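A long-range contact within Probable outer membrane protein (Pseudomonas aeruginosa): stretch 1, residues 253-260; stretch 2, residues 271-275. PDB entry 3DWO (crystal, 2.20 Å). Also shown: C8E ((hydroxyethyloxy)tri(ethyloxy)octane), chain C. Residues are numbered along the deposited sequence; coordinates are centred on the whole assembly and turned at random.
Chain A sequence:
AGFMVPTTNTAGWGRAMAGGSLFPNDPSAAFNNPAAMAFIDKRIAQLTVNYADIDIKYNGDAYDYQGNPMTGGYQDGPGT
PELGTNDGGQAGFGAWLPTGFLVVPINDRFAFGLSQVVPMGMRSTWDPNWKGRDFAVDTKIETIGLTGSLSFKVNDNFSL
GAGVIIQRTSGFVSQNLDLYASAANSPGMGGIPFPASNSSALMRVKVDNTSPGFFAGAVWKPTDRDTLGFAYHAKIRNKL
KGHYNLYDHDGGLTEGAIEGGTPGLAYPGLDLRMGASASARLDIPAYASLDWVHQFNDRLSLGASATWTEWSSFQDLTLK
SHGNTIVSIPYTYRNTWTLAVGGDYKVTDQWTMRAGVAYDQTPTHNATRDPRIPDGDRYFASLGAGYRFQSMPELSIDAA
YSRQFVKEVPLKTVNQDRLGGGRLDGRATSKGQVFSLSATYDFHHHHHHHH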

# COMPACT_ATOMS: atom_id res chain seq x y z
N LEU A 253 -9.94 11.93 32.69
CA LEU A 253 -11.15 11.13 32.48
C LEU A 253 -10.87 9.73 31.98
O LEU A 253 -11.33 8.75 32.56
CB LEU A 253 -12.09 11.82 31.48
CG LEU A 253 -12.78 13.10 31.97
CD1 LEU A 253 -13.66 13.66 30.86
CD2 LEU A 253 -13.61 12.80 33.21
N THR A 254 -10.13 9.63 30.88
CA THR A 254 -9.82 8.34 30.29
C THR A 254 -9.07 7.40 31.23
O THR A 254 -9.47 6.26 31.41
CB THR A 254 -9.02 8.50 28.99
OG1 THR A 254 -9.86 9.10 28.00
CG2 THR A 254 -8.55 7.15 28.47
N GLU A 255 -8.00 7.89 31.85
CA GLU A 255 -7.22 7.05 32.75
C GLU A 255 -8.05 6.65 33.96
O GLU A 255 -7.95 5.52 34.44
CB GLU A 255 -5.95 7.77 33.21
CG GLU A 255 -4.92 6.83 33.82
CD GLU A 255 -3.53 7.47 33.99
OE1 GLU A 255 -2.56 6.72 34.25
OE2 GLU A 255 -3.40 8.71 33.88
N GLY A 256 -8.87 7.58 34.45
CA GLY A 256 -9.71 7.27 35.60
C GLY A 256 -10.65 6.12 35.29
O GLY A 256 -10.85 5.22 36.11
N ALA A 257 -11.24 6.14 34.10
CA ALA A 257 -12.16 5.09 33.69
C ALA A 257 -11.42 3.76 33.55
O ALA A 257 -11.86 2.73 34.06
CB ALA A 257 -12.80 5.45 32.37
N ILE A 258 -10.30 3.80 32.84
CA ILE A 258 -9.53 2.59 32.63
C ILE A 258 -9.03 2.00 33.93
O ILE A 258 -9.20 0.80 34.18
CB ILE A 258 -8.36 2.86 31.64
CG1 ILE A 258 -8.92 2.91 30.22
CG2 ILE A 258 -7.27 1.77 31.77
CD1 ILE A 258 -7.96 3.40 29.19
N GLU A 259 -8.42 2.82 34.78
CA GLU A 259 -7.94 2.33 36.06
C GLU A 259 -9.12 1.87 36.90
O GLU A 259 -8.98 1.02 37.78
CB GLU A 259 -7.15 3.42 36.79
CG GLU A 259 -5.87 3.85 36.08
CD GLU A 259 -5.08 2.67 35.53
OE1 GLU A 259 -4.87 1.68 36.28
OE2 GLU A 259 -4.65 2.72 34.36
N GLY A 260 -10.29 2.44 36.62
CA GLY A 260 -11.48 2.07 37.36
C GLY A 260 -12.11 0.79 36.85
O GLY A 260 -13.06 0.28 37.44
N ASP A 271 -10.66 -6.05 27.56
CA ASP A 271 -9.62 -5.76 28.55
C ASP A 271 -8.75 -4.62 28.04
O ASP A 271 -7.66 -4.84 27.51
CB ASP A 271 -8.75 -6.99 28.80
CG ASP A 271 -7.48 -6.65 29.58
OD1 ASP A 271 -7.58 -6.01 30.65
OD2 ASP A 271 -6.37 -7.01 29.11
N LEU A 272 -9.24 -3.40 28.20
CA LEU A 272 -8.51 -2.22 27.74
C LEU A 272 -7.67 -1.61 28.87
O LEU A 272 -8.12 -1.47 30.00
CB LEU A 272 -9.49 -1.18 27.21
CG LEU A 272 -8.86 0.09 26.62
CD1 LEU A 272 -8.10 -0.27 25.35
CD2 LEU A 272 -9.93 1.12 26.33
N ARG A 273 -6.43 -1.25 28.53
CA ARG A 273 -5.51 -0.66 29.51
C ARG A 273 -4.90 0.60 28.92
O ARG A 273 -5.17 0.95 27.77
CB ARG A 273 -4.41 -1.67 29.85
CG ARG A 273 -4.94 -3.02 30.33
CD ARG A 273 -3.82 -4.04 30.44
NE ARG A 273 -4.31 -5.35 30.84
CZ ARG A 273 -3.55 -6.44 30.95
NH1 ARG A 273 -2.25 -6.37 30.69
NH2 ARG A 273 -4.08 -7.60 31.33
N MET A 274 -4.07 1.29 29.70
CA MET A 274 -3.45 2.51 29.20
C MET A 274 -2.35 2.16 28.20
O MET A 274 -1.89 3.01 27.44
CB MET A 274 -2.88 3.35 30.36
CG MET A 274 -3.94 4.03 31.21
SD MET A 274 -5.12 5.01 30.22
CE MET A 274 -4.14 6.49 29.92
N GLY A 275 -1.94 0.90 28.21
CA GLY A 275 -0.90 0.42 27.32
C GLY A 275 -0.70 -1.08 27.49
O GLY A 275 -0.86 -1.59 28.59
C1 C8E C . -10.28 0.51 20.79
C2 C8E C . -11.47 0.18 21.56
C3 C8E C . -11.76 1.12 22.64
C4 C8E C . -12.87 0.57 23.39
C5 C8E C . -13.34 1.60 24.35
C6 C8E C . -14.52 1.14 25.04
C7 C8E C . -14.63 2.16 26.07
C8 C8E C . -15.76 1.80 26.93
O9 C8E C . -16.30 2.51 28.02
C10 C8E C . -15.49 2.79 29.15
C11 C8E C . -16.39 3.52 30.09
O12 C8E C . -15.97 4.87 30.31
C13 C8E C . -16.93 5.67 31.04
C14 C8E C . -16.76 7.15 31.48
O15 C8E C . -15.76 8.17 31.17
C16 C8E C . -14.68 8.13 32.11
C17 C8E C . -14.85 9.02 33.35
O18 C8E C . -14.25 8.71 34.63
C19 C8E C . -15.12 7.91 35.47
C20 C8E C . -14.61 7.09 36.71
O21 C8E C . -15.42 6.01 37.19
O HOH W 1 -9.54 -0.98 32.15
O HOH W 2 -3.46 0.65 32.55

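What does the first part of the helix bring to the contact? Leu-253 lies out of reach of the second stretch, but its carbonyl accepts a backbone hydrogen bond from Ala-257, with N of Ala-257 3.0 Å from O of Leu-253, the first in the series that holds the helix in shape. Thr-254 makes a marginal approach, its CG2 4.4 Å from SD of Met-274, while its hydroxyl is engaged elsewhere in the structure. Glu-255 offers backbone and aliphatic carbon instead of charge: its CA is 3.9 Å from SD of Met-274, and its CG is 4.0 Å from CG of Met-274.

Why do Gly-256 and Ala-257 take no part? The turn of the helix carries them off the facing side; a CB on Gly-256 would point away from the second stretch. Ala-257 meets the detergent C8E instead, with its CB 3.3 Å from C16 of C8E. The same molecule approaches the second stretch farther along its chain, where C5 of C8E is 4.0 Å from CD2 of Leu-272.

What makes Ile-258 the centre of the packing? One turn after Thr-254, to whose O its N is hydrogen-bonded at 3.0 Å, it points its CA-to-CB bond toward the second stretch, and Met-274 points its own toward the helix. Its CD1 comes within 3.4 Å of SD of Met-274, a close apolar contact, and lies 4.2 Å from CD2 of Leu-272. The CG2 branch rests on backbone, 3.8 Å from both O of Leu-272 and CA of Arg-273. Met-274, with all three chi angles in m, folds its sulfur back to the helix, within reach of Thr-254, Glu-255 and Ile-258. The side chain of Arg-273 starts away from the helix and forms a salt bridge within its own stretch, NE lying 3.2 Å from OD2 of Asp-271.

How are polar groups joined if no direct hydrogen bond crosses the contact? Water does the work at two places. Water 1 donates to O of Ile-258 at 2.7 Å and to O of Leu-272 at 2.6 Å, linking two carbonyls that could not bond to each other because both are acceptors. At Glu-259 the CA-to-CB bond runs sideways, but the end of the side chain comes nearer, bringing OE2 to 3.5 Å from CG of Met-274. Water 2 donates to that OE2 at 3.0 Å and accepts from N of Met-274 at 3.0 Å, so it relays the carboxylate to the backbone.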